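Local coordinates for CELL division inhibitor (PDB 1G3Q), which probably binds and hydrolyses ATP as a MinD-type cell division ATPase, using a P-loop to hold the nucleotide, at residues 61-66 and 99-104. Residues are numbered along the deposited sequence; the frame is centred on the assembly and turned at random.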
ATOM      1  N   ASP A  61      -0.204 -17.532  -7.819  1.00 14.79           N
ATOM      2  CA  ASP A  61       0.092 -18.961  -7.830  1.00 15.88           C
ATOM      3  C   ASP A  61      -0.290 -19.548  -6.478  1.00 15.83           C
ATOM      4  O   ASP A  61      -0.867 -20.634  -6.393  1.00 15.84           O
ATOM      5  CB  ASP A  61       1.582 -19.199  -8.086  1.00 16.42           C
ATOM      6  CG  ASP A  61       1.988 -18.874  -9.507  1.00 17.45           C
ATOM      7  OD1 ASP A  61       1.478 -19.538 -10.432  1.00 16.93           O
ATOM      8  OD2 ASP A  61       2.817 -17.961  -9.700  1.00 17.95           O
ATOM      9  N   VAL A  62       0.038 -18.814  -5.421  1.00 15.85           N
ATOM     10  CA  VAL A  62      -0.263 -19.237  -4.059  1.00 15.80           C
ATOM     11  C   VAL A  62      -1.775 -19.329  -3.858  1.00 16.25           C
ATOM     12  O   VAL A  62      -2.284 -20.330  -3.341  1.00 16.13           O
ATOM     13  CB  VAL A  62       0.325 -18.237  -3.029  1.00 16.18           C
ATOM     14  CG1 VAL A  62       0.032 -18.706  -1.612  1.00 15.86           C
ATOM     15  CG2 VAL A  62       1.834 -18.090  -3.243  1.00 15.81           C
ATOM     16  N   LEU A  63      -2.489 -18.288  -4.282  1.00 15.93           N
ATOM     17  CA  LEU A  63      -3.942 -18.233  -4.139  1.00 16.21           C
ATOM     18  C   LEU A  63      -4.665 -19.266  -4.995  1.00 16.88           C
ATOM     19  O   LEU A  63      -5.848 -19.538  -4.784  1.00 16.95           O
ATOM     20  CB  LEU A  63      -4.455 -16.830  -4.477  1.00 15.29           C
ATOM     21  CG  LEU A  63      -3.906 -15.683  -3.618  1.00 15.12           C
ATOM     22  CD1 LEU A  63      -4.455 -14.358  -4.129  1.00 14.27           C
ATOM     23  CD2 LEU A  63      -4.285 -15.890  -2.156  1.00 14.77           C
ATOM     24  N   ALA A  64      -3.959 -19.835  -5.967  1.00 17.49           N
ATOM     25  CA  ALA A  64      -4.549 -20.858  -6.825  1.00 18.38           C
ATOM     26  C   ALA A  64      -4.231 -22.221  -6.218  1.00 18.73           C
ATOM     27  O   ALA A  64      -4.640 -23.259  -6.737  1.00 18.52           O
ATOM     28  CB  ALA A  64      -3.979 -20.764  -8.240  1.00 18.16           C
ATOM     29  N   GLY A  65      -3.500 -22.199  -5.104  1.00 19.47           N
ATOM     30  CA  GLY A  65      -3.125 -23.427  -4.424  1.00 19.77           C
ATOM     31  C   GLY A  65      -2.041 -24.186  -5.163  1.00 20.37           C
ATOM     32  O   GLY A  65      -1.882 -25.394  -4.973  1.00 20.57           O
ATOM     33  N   GLU A  66      -1.287 -23.481  -6.002  1.00 20.32           N
ATOM     34  CA  GLU A  66      -0.227 -24.112  -6.783  1.00 20.92           C
ATOM     35  C   GLU A  66       1.182 -23.848  -6.263  1.00 20.57           C
ATOM     36  O   GLU A  66       2.159 -24.313  -6.852  1.00 20.85           O
ATOM     37  CB  GLU A  66      -0.312 -23.658  -8.246  1.00 21.98           C
ATOM     38  CG  GLU A  66      -1.551 -24.136  -8.989  1.00 24.53           C
ATOM     39  CD  GLU A  66      -1.655 -25.650  -9.032  1.00 26.24           C
ATOM     40  OE1 GLU A  66      -0.659 -26.312  -9.401  1.00 27.39           O
ATOM     41  OE2 GLU A  66      -2.735 -26.181  -8.700  1.00 28.52           O
ATOM     42  N   ARG A  99     -10.379 -15.110  -1.656  1.00 16.59           N
ATOM     43  CA  ARG A  99     -10.843 -15.444  -0.316  1.00 16.88           C
ATOM     44  C   ARG A  99      -9.741 -16.037   0.560  1.00 17.32           C
ATOM     45  O   ARG A  99      -9.870 -16.080   1.784  1.00 17.15           O
ATOM     46  CB  ARG A  99     -12.026 -16.412  -0.408  1.00 16.47           C
ATOM     47  CG  ARG A  99     -13.213 -15.836  -1.174  1.00 15.99           C
ATOM     48  CD  ARG A  99     -14.217 -16.921  -1.536  1.00 15.16           C
ATOM     49  NE  ARG A  99     -13.581 -18.028  -2.243  1.00 14.28           N
ATOM     50  CZ  ARG A  99     -14.190 -19.171  -2.538  1.00 14.00           C
ATOM     51  NH1 ARG A  99     -15.459 -19.350  -2.193  1.00 13.81           N
ATOM     52  NH2 ARG A  99     -13.522 -20.148  -3.138  1.00 12.70           N
ATOM     53  N   LYS A 100      -8.653 -16.483  -0.059  1.00 17.91           N
ATOM     54  CA  LYS A 100      -7.546 -17.066   0.696  1.00 18.52           C
ATOM     55  C   LYS A 100      -6.456 -16.058   1.054  1.00 18.46           C
ATOM     56  O   LYS A 100      -5.454 -16.416   1.672  1.00 18.12           O
ATOM     57  CB  LYS A 100      -6.933 -18.233  -0.082  1.00 19.60           C
ATOM     58  CG  LYS A 100      -7.828 -19.462  -0.114  1.00 21.21           C
ATOM     59  CD  LYS A 100      -7.257 -20.562  -0.981  1.00 22.63           C
ATOM     60  CE  LYS A 100      -8.129 -21.811  -0.892  1.00 24.02           C
ATOM     61  NZ  LYS A 100      -7.654 -22.873  -1.820  1.00 25.86           N
ATOM     62  N   LEU A 101      -6.656 -14.802   0.671  1.00 18.11           N
ATOM     63  CA  LEU A 101      -5.679 -13.759   0.965  1.00 18.78           C
ATOM     64  C   LEU A 101      -5.414 -13.602   2.465  1.00 18.84           C
ATOM     65  O   LEU A 101      -4.263 -13.622   2.899  1.00 18.53           O
ATOM     66  CB  LEU A 101      -6.131 -12.422   0.365  1.00 19.03           C
ATOM     67  CG  LEU A 101      -5.841 -12.247  -1.130  1.00 20.03           C
ATOM     68  CD1 LEU A 101      -6.543 -11.006  -1.669  1.00 20.10           C
ATOM     69  CD2 LEU A 101      -4.329 -12.139  -1.329  1.00 20.36           C
ATOM     70  N   PRO A 102      -6.476 -13.450   3.279  1.00 19.02           N
ATOM     71  CA  PRO A 102      -6.270 -13.296   4.723  1.00 19.24           C
ATOM     72  C   PRO A 102      -5.422 -14.390   5.372  1.00 19.56           C
ATOM     73  O   PRO A 102      -4.498 -14.089   6.122  1.00 19.80           O
ATOM     74  CB  PRO A 102      -7.694 -13.255   5.265  1.00 19.13           C
ATOM     75  CG  PRO A 102      -8.425 -12.538   4.166  1.00 19.13           C
ATOM     76  CD  PRO A 102      -7.892 -13.230   2.929  1.00 18.90           C
ATOM     77  N   GLU A 103      -5.724 -15.653   5.085  1.00 19.83           N
ATOM     78  CA  GLU A 103      -4.960 -16.745   5.677  1.00 20.61           C
ATOM     79  C   GLU A 103      -3.521 -16.776   5.164  1.00 20.10           C
ATOM     80  O   GLU A 103      -2.589 -17.028   5.928  1.00 19.17           O
ATOM     81  CB  GLU A 103      -5.646 -18.094   5.414  1.00 21.97           C
ATOM     82  CG  GLU A 103      -5.765 -18.499   3.951  1.00 24.91           C
ATOM     83  CD  GLU A 103      -6.676 -19.707   3.752  1.00 26.47           C
ATOM     84  OE1 GLU A 103      -7.861 -19.638   4.147  1.00 27.39           O
ATOM     85  OE2 GLU A 103      -6.208 -20.724   3.199  1.00 27.86           O
ATOM     86  N   VAL A 104      -3.337 -16.504   3.877  1.00 19.45           N
ATOM     87  CA  VAL A 104      -1.998 -16.509   3.298  1.00 19.19           C
ATOM     88  C   VAL A 104      -1.114 -15.411   3.882  1.00 19.52           C
ATOM     89  O   VAL A 104      -0.001 -15.671   4.330  1.00 19.39           O
ATOM     90  CB  VAL A 104      -2.043 -16.328   1.767  1.00 18.99           C
ATOM     91  CG1 VAL A 104      -0.625 -16.187   1.222  1.00 18.22           C
ATOM     92  CG2 VAL A 104      -2.731 -17.521   1.125  1.00 18.66           C
TER
HETATM   93  O   HOH W   1      -7.440 -21.869  -4.893  1.00 23.42           O
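Leu63 reaches from the last turn of helix 59-63 to the start of helix 101-106, where its forked tip closes on Leu101 and leans on Lys100 and Val104. Its CB makes no close approach to 99-104; CG, anti to the carbonyl carbon (chi1 -60°), carries the two methyl groups that do the touching. Both meet Leu101 CD2, with Leu63 CD1 at 3.6 Å and Leu63 CD2 at 3.8 Å. Leu63 CD2 also rests against the Lys100-Leu101 peptide, 3.8 Å from Leu101 N, and touches Val104 CG2 at 4.0 Å. The leucine tip thus packs on backbone as well as side chains. Alongside, Val62 CG1, anti to its own backbone N (chi1 -179°), comes within 3.8 Å of Val104 CG1, the two valines crossing obliquely. In this P-loop ATPase of layered alpha-beta-alpha build, the contact joins helices 59-63 and 101-106 to one side of the nucleotide site, the side chain of Leu101 about 14 Å from the bound magnesium ion. An alanine in place of Leu63 would probably open a gap between the two helices, leaving Leu101 CD2 and Val104 CG2 without their leucine methyl partners. After helix 59-63, Glu66 N bonds back to Asp61 O and Gly65 N to Val62 O, with Gly65 at positive phi, a Schellman motif. Beside the apolar contact a water links the two segments: the Lys100 chain runs out extended beyond CG, and its NZ donates to this water (3.2 Å), which in turn donates to Leu63 O (2.8 Å from the water oxygen). Val62 also touches Ala72, and Val104 touches Val69.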